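Local coordinates for protein short chain dehydrogenase (Salmonella typhi, PDB 3G1T) that probably catalyses NAD(P)-dependent oxidation or reduction of a substrate not yet identified, as a member of the short-chain dehydrogenase family, at residues K8-A22 / A31-L44. Sequence-based numbering, arbitrary orientation.
Sequences KQDLLQNRIILVTGA and ALTYARYGATVILL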
ATOM      1  N   LYS A   8     -26.263  -7.772  24.082  1.00 21.31           N
ATOM      2  CA  LYS A   8     -26.167  -7.838  25.535  1.00 22.29           C
ATOM      3  C   LYS A   8     -24.892  -7.177  26.121  1.00 20.86           C
ATOM      4  O   LYS A   8     -23.823  -7.135  25.486  1.00 18.52           O
ATOM      5  CB  LYS A   8     -26.247  -9.324  25.939  1.00 24.30           C
ATOM      6  CG  LYS A   8     -27.640  -9.917  25.646  1.00 33.50           C
ATOM      7  CD  LYS A   8     -27.883 -11.076  26.550  1.00 25.46           C
ATOM      8  CE  LYS A   8     -28.447 -12.219  25.820  1.00 36.57           C
ATOM      9  NZ  LYS A   8     -29.814 -11.922  25.522  1.00 26.32           N
ATOM     10  N   GLN A   9     -25.026  -6.704  27.361  1.00 20.50           N
ATOM     11  CA  GLN A   9     -24.004  -5.942  28.023  1.00 19.11           C
ATOM     12  C   GLN A   9     -22.788  -6.758  28.326  1.00 17.69           C
ATOM     13  O   GLN A   9     -21.741  -6.190  28.581  1.00 15.88           O
ATOM     14  CB  GLN A   9     -24.616  -5.245  29.316  1.00 18.68           C
ATOM     15  CG  GLN A   9     -23.845  -3.993  29.741  1.00 21.37           C
ATOM     16  CD  GLN A   9     -23.872  -2.897  28.715  1.00 17.63           C
ATOM     17  OE1 GLN A   9     -24.917  -2.571  28.189  1.00 21.95           O
ATOM     18  NE2 GLN A   9     -22.692  -2.346  28.389  1.00 21.28           N
ATOM     19  N   ASP A  10     -22.908  -8.105  28.259  1.00 16.73           N
ATOM     20  CA  ASP A  10     -21.769  -8.960  28.506  1.00 18.57           C
ATOM     21  C   ASP A  10     -21.292  -9.647  27.236  1.00 17.75           C
ATOM     22  O   ASP A  10     -20.569 -10.658  27.293  1.00 16.49           O
ATOM     23  CB  ASP A  10     -22.056  -9.977  29.622  1.00 21.22           C
ATOM     24  CG  ASP A  10     -23.194 -10.869  29.325  1.00 30.86           C
ATOM     25  OD1 ASP A  10     -23.925 -10.613  28.355  1.00 20.11           O
ATOM     26  OD2 ASP A  10     -23.323 -11.852  30.073  1.00 22.78           O
ATOM     27  N   LEU A  11     -21.603  -9.044  26.076  1.00 15.46           N
ATOM     28  CA  LEU A  11     -20.999  -9.562  24.798  1.00 15.17           C
ATOM     29  C   LEU A  11     -19.517  -9.923  24.880  1.00 15.67           C
ATOM     30  O   LEU A  11     -19.129 -11.000  24.359  1.00 16.32           O
ATOM     31  CB  LEU A  11     -21.209  -8.539  23.675  1.00 15.95           C
ATOM     32  CG  LEU A  11     -20.788  -8.927  22.234  1.00 17.09           C
ATOM     33  CD1 LEU A  11     -21.773  -9.996  21.676  1.00 15.13           C
ATOM     34  CD2 LEU A  11     -20.675  -7.713  21.359  1.00 17.89           C
ATOM     35  N   LEU A  12     -18.689  -9.029  25.469  1.00 14.04           N
ATOM     36  CA  LEU A  12     -17.220  -9.198  25.418  1.00 15.64           C
ATOM     37  C   LEU A  12     -16.633  -9.706  26.758  1.00 14.75           C
ATOM     38  O   LEU A  12     -15.435  -9.651  27.012  1.00 18.30           O
ATOM     39  CB  LEU A  12     -16.605  -7.836  24.952  1.00 13.96           C
ATOM     40  CG  LEU A  12     -17.074  -7.442  23.541  1.00 14.17           C
ATOM     41  CD1 LEU A  12     -16.268  -6.077  23.208  1.00 13.44           C
ATOM     42  CD2 LEU A  12     -16.859  -8.564  22.440  1.00 14.68           C
ATOM     43  N   GLN A  13     -17.508 -10.246  27.611  1.00 16.15           N
ATOM     44  CA  GLN A  13     -17.078 -10.573  28.971  1.00 16.14           C
ATOM     45  C   GLN A  13     -15.886 -11.492  28.941  1.00 16.72           C
ATOM     46  O   GLN A  13     -15.892 -12.581  28.285  1.00 16.38           O
ATOM     47  CB  GLN A  13     -18.230 -11.247  29.728  1.00 16.50           C
ATOM     48  CG  GLN A  13     -17.904 -11.443  31.207  1.00 23.04           C
ATOM     49  CD  GLN A  13     -17.648 -10.109  31.959  1.00 22.59           C
ATOM     50  OE1 GLN A  13     -18.428  -9.105  31.882  1.00 26.72           O
ATOM     51  NE2 GLN A  13     -16.553 -10.089  32.669  1.00 26.44           N
ATOM     52  N   ASN A  14     -14.833 -11.087  29.643  1.00 16.95           N
ATOM     53  CA  ASN A  14     -13.543 -11.798  29.714  1.00 17.59           C
ATOM     54  C   ASN A  14     -12.731 -11.871  28.447  1.00 18.16           C
ATOM     55  O   ASN A  14     -11.677 -12.555  28.445  1.00 20.40           O
ATOM     56  CB  ASN A  14     -13.661 -13.245  30.311  1.00 18.35           C
ATOM     57  CG  ASN A  14     -14.432 -13.304  31.574  1.00 24.72           C
ATOM     58  OD1 ASN A  14     -14.359 -12.390  32.351  1.00 24.53           O
ATOM     59  ND2 ASN A  14     -15.192 -14.417  31.814  1.00 22.89           N
ATOM     60  N   ARG A  15     -13.118 -11.127  27.402  1.00 15.69           N
ATOM     61  CA  ARG A  15     -12.298 -11.192  26.166  1.00 14.33           C
ATOM     62  C   ARG A  15     -11.208 -10.150  26.275  1.00 14.02           C
ATOM     63  O   ARG A  15     -11.465  -9.019  26.708  1.00 15.56           O
ATOM     64  CB  ARG A  15     -13.146 -11.028  24.915  1.00 15.85           C
ATOM     65  CG  ARG A  15     -14.187 -12.115  24.918  1.00 21.65           C
ATOM     66  CD  ARG A  15     -14.751 -12.275  23.581  1.00 22.93           C
ATOM     67  NE  ARG A  15     -13.910 -12.901  22.576  1.00 19.72           N
ATOM     68  CZ  ARG A  15     -13.650 -14.224  22.504  1.00 24.89           C
ATOM     69  NH1 ARG A  15     -13.997 -15.112  23.446  1.00 20.06           N
ATOM     70  NH2 ARG A  15     -12.958 -14.680  21.470  1.00 18.70           N
ATOM     71  N   ILE A  16     -10.008 -10.543  25.908  1.00 14.25           N
ATOM     72  CA  ILE A  16      -8.800  -9.685  26.178  1.00 15.34           C
ATOM     73  C   ILE A  16      -8.505  -8.942  24.852  1.00 16.77           C
ATOM     74  O   ILE A  16      -8.159  -9.607  23.859  1.00 18.81           O
ATOM     75  CB  ILE A  16      -7.578 -10.540  26.556  1.00 16.42           C
ATOM     76  CG1 ILE A  16      -7.953 -11.455  27.765  1.00 19.06           C
ATOM     77  CG2 ILE A  16      -6.384  -9.628  26.896  1.00 19.85           C
ATOM     78  CD1 ILE A  16      -7.022 -12.584  28.040  1.00 19.86           C
ATOM     79  N   ILE A  17      -8.622  -7.609  24.804  1.00 15.55           N
ATOM     80  CA  ILE A  17      -8.545  -6.932  23.504  1.00 15.98           C
ATOM     81  C   ILE A  17      -7.586  -5.787  23.616  1.00 18.36           C
ATOM     82  O   ILE A  17      -7.734  -4.951  24.505  1.00 16.39           O
ATOM     83  CB  ILE A  17      -9.899  -6.398  23.110  1.00 15.23           C
ATOM     84  CG1 ILE A  17     -10.933  -7.560  23.223  1.00 16.80           C
ATOM     85  CG2 ILE A  17      -9.884  -5.629  21.724  1.00 18.00           C
ATOM     86  CD1 ILE A  17     -12.305  -7.075  22.809  1.00 18.23           C
ATOM     87  N   LEU A  18      -6.620  -5.806  22.707  1.00 19.47           N
ATOM     88  CA  LEU A  18      -5.618  -4.779  22.603  1.00 17.97           C
ATOM     89  C   LEU A  18      -6.154  -3.639  21.670  1.00 17.55           C
ATOM     90  O   LEU A  18      -6.634  -3.885  20.532  1.00 17.19           O
ATOM     91  CB  LEU A  18      -4.304  -5.362  22.033  1.00 16.53           C
ATOM     92  CG  LEU A  18      -3.291  -4.218  21.769  1.00 18.13           C
ATOM     93  CD1 LEU A  18      -2.747  -3.447  23.053  1.00 18.19           C
ATOM     94  CD2 LEU A  18      -2.171  -4.473  20.835  1.00 20.11           C
ATOM     95  N   VAL A  19      -6.088  -2.372  22.127  1.00 16.35           N
ATOM     96  CA  VAL A  19      -6.640  -1.259  21.306  1.00 17.10           C
ATOM     97  C   VAL A  19      -5.548  -0.239  21.084  1.00 17.27           C
ATOM     98  O   VAL A  19      -5.036   0.308  22.068  1.00 16.29           O
ATOM     99  CB  VAL A  19      -7.861  -0.566  22.056  1.00 15.68           C
ATOM    100  CG1 VAL A  19      -8.300   0.687  21.336  1.00 22.37           C
ATOM    101  CG2 VAL A  19      -9.058  -1.537  22.239  1.00 22.86           C
ATOM    102  N   THR A  20      -5.117  -0.040  19.826  1.00 16.93           N
ATOM    103  CA  THR A  20      -4.042   0.916  19.541  1.00 16.99           C
ATOM    104  C   THR A  20      -4.660   2.318  19.287  1.00 18.93           C
ATOM    105  O   THR A  20      -5.855   2.450  19.105  1.00 19.15           O
ATOM    106  CB  THR A  20      -3.080   0.523  18.384  1.00 18.52           C
ATOM    107  OG1 THR A  20      -3.712   0.702  17.108  1.00 20.16           O
ATOM    108  CG2 THR A  20      -2.503  -0.922  18.558  1.00 21.13           C
ATOM    109  N   GLY A  21      -3.829   3.346  19.334  1.00 18.84           N
ATOM    110  CA  GLY A  21      -4.369   4.732  19.192  1.00 20.38           C
ATOM    111  C   GLY A  21      -5.366   5.032  20.316  1.00 21.23           C
ATOM    112  O   GLY A  21      -6.358   5.717  20.097  1.00 21.09           O
ATOM    113  N   ALA A  22      -5.141   4.473  21.515  1.00 19.50           N
ATOM    114  CA  ALA A  22      -6.195   4.508  22.542  1.00 19.09           C
ATOM    115  C   ALA A  22      -6.313   5.817  23.322  1.00 20.82           C
ATOM    116  O   ALA A  22      -7.181   5.908  24.188  1.00 19.96           O
ATOM    117  CB  ALA A  22      -6.072   3.346  23.537  1.00 17.13           C
ATOM    118  N   ALA A  31     -11.873   1.632  23.399  1.00 18.35           N
ATOM    119  CA  ALA A  31     -11.360   1.087  24.694  1.00 17.54           C
ATOM    120  C   ALA A  31     -12.434   1.185  25.831  1.00 16.72           C
ATOM    121  O   ALA A  31     -12.762   0.215  26.544  1.00 15.77           O
ATOM    122  CB  ALA A  31     -10.068   1.733  25.073  1.00 19.00           C
ATOM    123  N   LEU A  32     -13.002   2.381  26.013  1.00 16.46           N
ATOM    124  CA  LEU A  32     -14.134   2.563  26.929  1.00 18.04           C
ATOM    125  C   LEU A  32     -15.311   1.653  26.685  1.00 17.33           C
ATOM    126  O   LEU A  32     -15.825   1.048  27.645  1.00 16.88           O
ATOM    127  CB  LEU A  32     -14.661   3.995  26.802  1.00 20.03           C
ATOM    128  CG  LEU A  32     -13.722   5.021  27.448  1.00 24.47           C
ATOM    129  CD1 LEU A  32     -14.353   6.390  27.061  1.00 20.93           C
ATOM    130  CD2 LEU A  32     -13.622   4.910  28.968  1.00 23.39           C
ATOM    131  N   THR A  33     -15.773   1.595  25.418  1.00 16.87           N
ATOM    132  CA  THR A  33     -16.934   0.812  25.010  1.00 16.74           C
ATOM    133  C   THR A  33     -16.644  -0.691  25.190  1.00 17.48           C
ATOM    134  O   THR A  33     -17.460  -1.439  25.745  1.00 18.80           O
ATOM    135  CB  THR A  33     -17.304   1.030  23.509  1.00 19.77           C
ATOM    136  OG1 THR A  33     -17.457   2.410  23.201  1.00 22.04           O
ATOM    137  CG2 THR A  33     -18.622   0.388  23.202  1.00 21.40           C
ATOM    138  N   TYR A  34     -15.495  -1.130  24.728  1.00 15.49           N
ATOM    139  CA  TYR A  34     -15.140  -2.584  24.975  1.00 14.79           C
ATOM    140  C   TYR A  34     -15.114  -2.964  26.462  1.00 16.44           C
ATOM    141  O   TYR A  34     -15.677  -4.001  26.831  1.00 18.63           O
ATOM    142  CB  TYR A  34     -13.836  -2.964  24.276  1.00 15.31           C
ATOM    143  CG  TYR A  34     -13.843  -2.908  22.780  1.00 15.74           C
ATOM    144  CD1 TYR A  34     -15.038  -2.985  22.051  1.00 15.47           C
ATOM    145  CD2 TYR A  34     -12.632  -2.822  22.096  1.00 15.59           C
ATOM    146  CE1 TYR A  34     -15.026  -2.942  20.635  1.00 17.14           C
ATOM    147  CE2 TYR A  34     -12.575  -2.795  20.698  1.00 17.01           C
ATOM    148  CZ  TYR A  34     -13.743  -2.878  19.974  1.00 16.37           C
ATOM    149  OH  TYR A  34     -13.642  -2.921  18.593  1.00 17.07           O
ATOM    150  N   ALA A  35     -14.520  -2.106  27.313  1.00 17.78           N
ATOM    151  CA  ALA A  35     -14.550  -2.306  28.787  1.00 16.62           C
ATOM    152  C   ALA A  35     -16.006  -2.330  29.317  1.00 16.90           C
ATOM    153  O   ALA A  35     -16.371  -3.188  30.151  1.00 16.51           O
ATOM    154  CB  ALA A  35     -13.684  -1.271  29.464  1.00 18.11           C
ATOM    155  N   ARG A  36     -16.858  -1.428  28.823  1.00 18.00           N
ATOM    156  CA  ARG A  36     -18.265  -1.419  29.228  1.00 19.79           C
ATOM    157  C   ARG A  36     -19.080  -2.658  28.842  1.00 18.36           C
ATOM    158  O   ARG A  36     -20.056  -3.015  29.560  1.00 16.72           O
ATOM    159  CB  ARG A  36     -18.939  -0.157  28.719  1.00 23.38           C
ATOM    160  CG  ARG A  36     -18.479   1.129  29.442  1.00 27.32           C
ATOM    161  CD  ARG A  36     -18.833   2.406  28.623  1.00 29.15           C
ATOM    162  NE  ARG A  36     -18.302   3.616  29.289  1.00 29.10           N
ATOM    163  CZ  ARG A  36     -18.039   4.778  28.675  1.00 34.15           C
ATOM    164  NH1 ARG A  36     -18.215   4.887  27.371  1.00 28.77           N
ATOM    165  NH2 ARG A  36     -17.546   5.817  29.369  1.00 29.17           N
ATOM    166  N   TYR A  37     -18.664  -3.345  27.769  1.00 18.97           N
ATOM    167  CA  TYR A  37     -19.266  -4.641  27.401  1.00 17.83           C
ATOM    168  C   TYR A  37     -18.464  -5.808  27.961  1.00 16.46           C
ATOM    169  O   TYR A  37     -18.570  -6.889  27.415  1.00 15.39           O
ATOM    170  CB  TYR A  37     -19.460  -4.790  25.865  1.00 17.62           C
ATOM    171  CG  TYR A  37     -20.669  -3.985  25.404  1.00 17.33           C
ATOM    172  CD1 TYR A  37     -21.890  -4.598  25.183  1.00 18.22           C
ATOM    173  CD2 TYR A  37     -20.593  -2.586  25.306  1.00 18.75           C
ATOM    174  CE1 TYR A  37     -23.045  -3.857  24.797  1.00 18.16           C
ATOM    175  CE2 TYR A  37     -21.719  -1.814  24.929  1.00 17.96           C
ATOM    176  CZ  TYR A  37     -22.943  -2.461  24.685  1.00 20.26           C
ATOM    177  OH  TYR A  37     -24.057  -1.710  24.296  1.00 19.83           O
ATOM    178  N   GLY A  38     -17.700  -5.630  29.031  1.00 14.44           N
ATOM    179  CA  GLY A  38     -17.047  -6.767  29.776  1.00 15.61           C
ATOM    180  C   GLY A  38     -15.668  -7.175  29.361  1.00 16.13           C
ATOM    181  O   GLY A  38     -15.029  -8.005  30.053  1.00 17.66           O
ATOM    182  N   ALA A  39     -15.106  -6.489  28.338  1.00 13.89           N
ATOM    183  CA  ALA A  39     -13.694  -6.784  27.934  1.00 14.13           C
ATOM    184  C   ALA A  39     -12.621  -6.494  28.926  1.00 17.04           C
ATOM    185  O   ALA A  39     -12.756  -5.567  29.737  1.00 19.44           O
ATOM    186  CB  ALA A  39     -13.339  -6.093  26.616  1.00 13.74           C
ATOM    187  N   THR A  40     -11.529  -7.261  28.853  1.00 17.25           N
ATOM    188  CA  THR A  40     -10.289  -6.877  29.526  1.00 16.31           C
ATOM    189  C   THR A  40      -9.442  -6.125  28.461  1.00 18.87           C
ATOM    190  O   THR A  40      -8.916  -6.725  27.506  1.00 19.50           O
ATOM    191  CB  THR A  40      -9.515  -8.073  30.064  1.00 17.65           C
ATOM    192  OG1 THR A  40     -10.270  -8.661  31.116  1.00 17.90           O
ATOM    193  CG2 THR A  40      -8.136  -7.607  30.653  1.00 17.02           C
ATOM    194  N   VAL A  41      -9.364  -4.796  28.612  1.00 16.96           N
ATOM    195  CA  VAL A  41      -8.827  -3.976  27.514  1.00 16.63           C
ATOM    196  C   VAL A  41      -7.373  -3.700  27.871  1.00 17.69           C
ATOM    197  O   VAL A  41      -7.036  -3.588  29.045  1.00 18.43           O
ATOM    198  CB  VAL A  41      -9.678  -2.666  27.358  1.00 17.30           C
ATOM    199  CG1 VAL A  41      -9.001  -1.711  26.388  1.00 24.60           C
ATOM    200  CG2 VAL A  41     -11.105  -2.999  26.874  1.00 24.57           C
ATOM    201  N   ILE A  42      -6.528  -3.682  26.854  1.00 16.72           N
ATOM    202  CA  ILE A  42      -5.127  -3.323  26.923  1.00 17.81           C
ATOM    203  C   ILE A  42      -5.001  -2.159  25.958  1.00 18.56           C
ATOM    204  O   ILE A  42      -5.393  -2.219  24.761  1.00 16.20           O
ATOM    205  CB  ILE A  42      -4.216  -4.469  26.464  1.00 19.70           C
ATOM    206  CG1 ILE A  42      -4.432  -5.723  27.335  1.00 18.26           C
ATOM    207  CG2 ILE A  42      -2.760  -4.119  26.726  1.00 17.53           C
ATOM    208  CD1 ILE A  42      -3.853  -6.958  26.586  1.00 18.97           C
ATOM    209  N   LEU A  43      -4.403  -1.073  26.475  1.00 18.89           N
ATOM    210  CA  LEU A  43      -4.287   0.167  25.704  1.00 21.26           C
ATOM    211  C   LEU A  43      -2.893   0.307  25.163  1.00 19.99           C
ATOM    212  O   LEU A  43      -1.953   0.038  25.882  1.00 19.70           O
ATOM    213  CB  LEU A  43      -4.463   1.411  26.596  1.00 22.29           C
ATOM    214  CG  LEU A  43      -5.650   1.364  27.544  1.00 23.32           C
ATOM    215  CD1 LEU A  43      -5.751   2.645  28.398  1.00 23.03           C
ATOM    216  CD2 LEU A  43      -6.896   1.196  26.788  1.00 22.30           C
ATOM    217  N   LEU A  44      -2.765   0.721  23.905  1.00 19.38           N
ATOM    218  CA  LEU A  44      -1.481   1.116  23.370  1.00 20.39           C
ATOM    219  C   LEU A  44      -1.539   2.496  22.735  1.00 21.44           C
ATOM    220  O   LEU A  44      -2.502   2.862  21.997  1.00 21.49           O
ATOM    221  CB  LEU A  44      -0.962   0.090  22.381  1.00 20.74           C
ATOM    222  CG  LEU A  44       0.463   0.109  21.848  1.00 26.77           C
ATOM    223  CD1 LEU A  44       0.756  -1.316  21.564  1.00 24.62           C
ATOM    224  CD2 LEU A  44       0.542   0.965  20.540  1.00 23.55           C
TER
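Ile17 and Val19 are gripped on both their N-H and C=O by the neighbouring strand 40-45, the ladder expected when parallel strands pair in register. Thr40 N starts it on Arg15 O at 2.8 Å; Ile17 and Val19 then donate to Thr40 O and Ile42 O and accept from Ile42 N and Leu44 N. The Val19 N to Ile42 O bond is 2.7 Å long. Beyond these rungs Ala22 N bonds to Leu44 O. The other edge of strand 16-19 pairs with strand 97-99.

Strand 16-19, helix 25-36 and strand 40-45 form the first beta-alpha-beta unit of a Rossmann fold, which in this family normally carries the dinucleotide. Helix segment 31-36 runs nearly antiparallel to strand 16-19, at 172°, and faces it with Tyr34. Val19 CG2 meets the edge of that ring, 3.8 Å from Tyr34 CD2, while Ile17 CG2 and Leu12 CD1 approach it obliquely; the hydroxyl bonds to Tyr227 O. On the sheet's opposite face, Leu18, with CG anti to its own backbone N (chi1 173°), brings CD1 to 3.7 Å from Ile42 CG2, and Ile16 CG2 packs on Ile42 CD1.

Where the helix ends, polar and aromatic contacts take over. Gly38, with positive phi, closes a Schellman motif, and Leu12 N and Asn14 N bond to Tyr37 O and Gly38 O. Gln9 folds back through a bend at chi2 (63°), setting NE2 over the centre of the Tyr37 ring, 3.6 Å from Tyr37 CE2. The same NE2 donates to Arg36 O at 3.0 Å in a nearly straight bond, from above that carbonyl's plane, while Lys8 O sits in plane at the ring's edge, 3.2 Å from Tyr37 CD1.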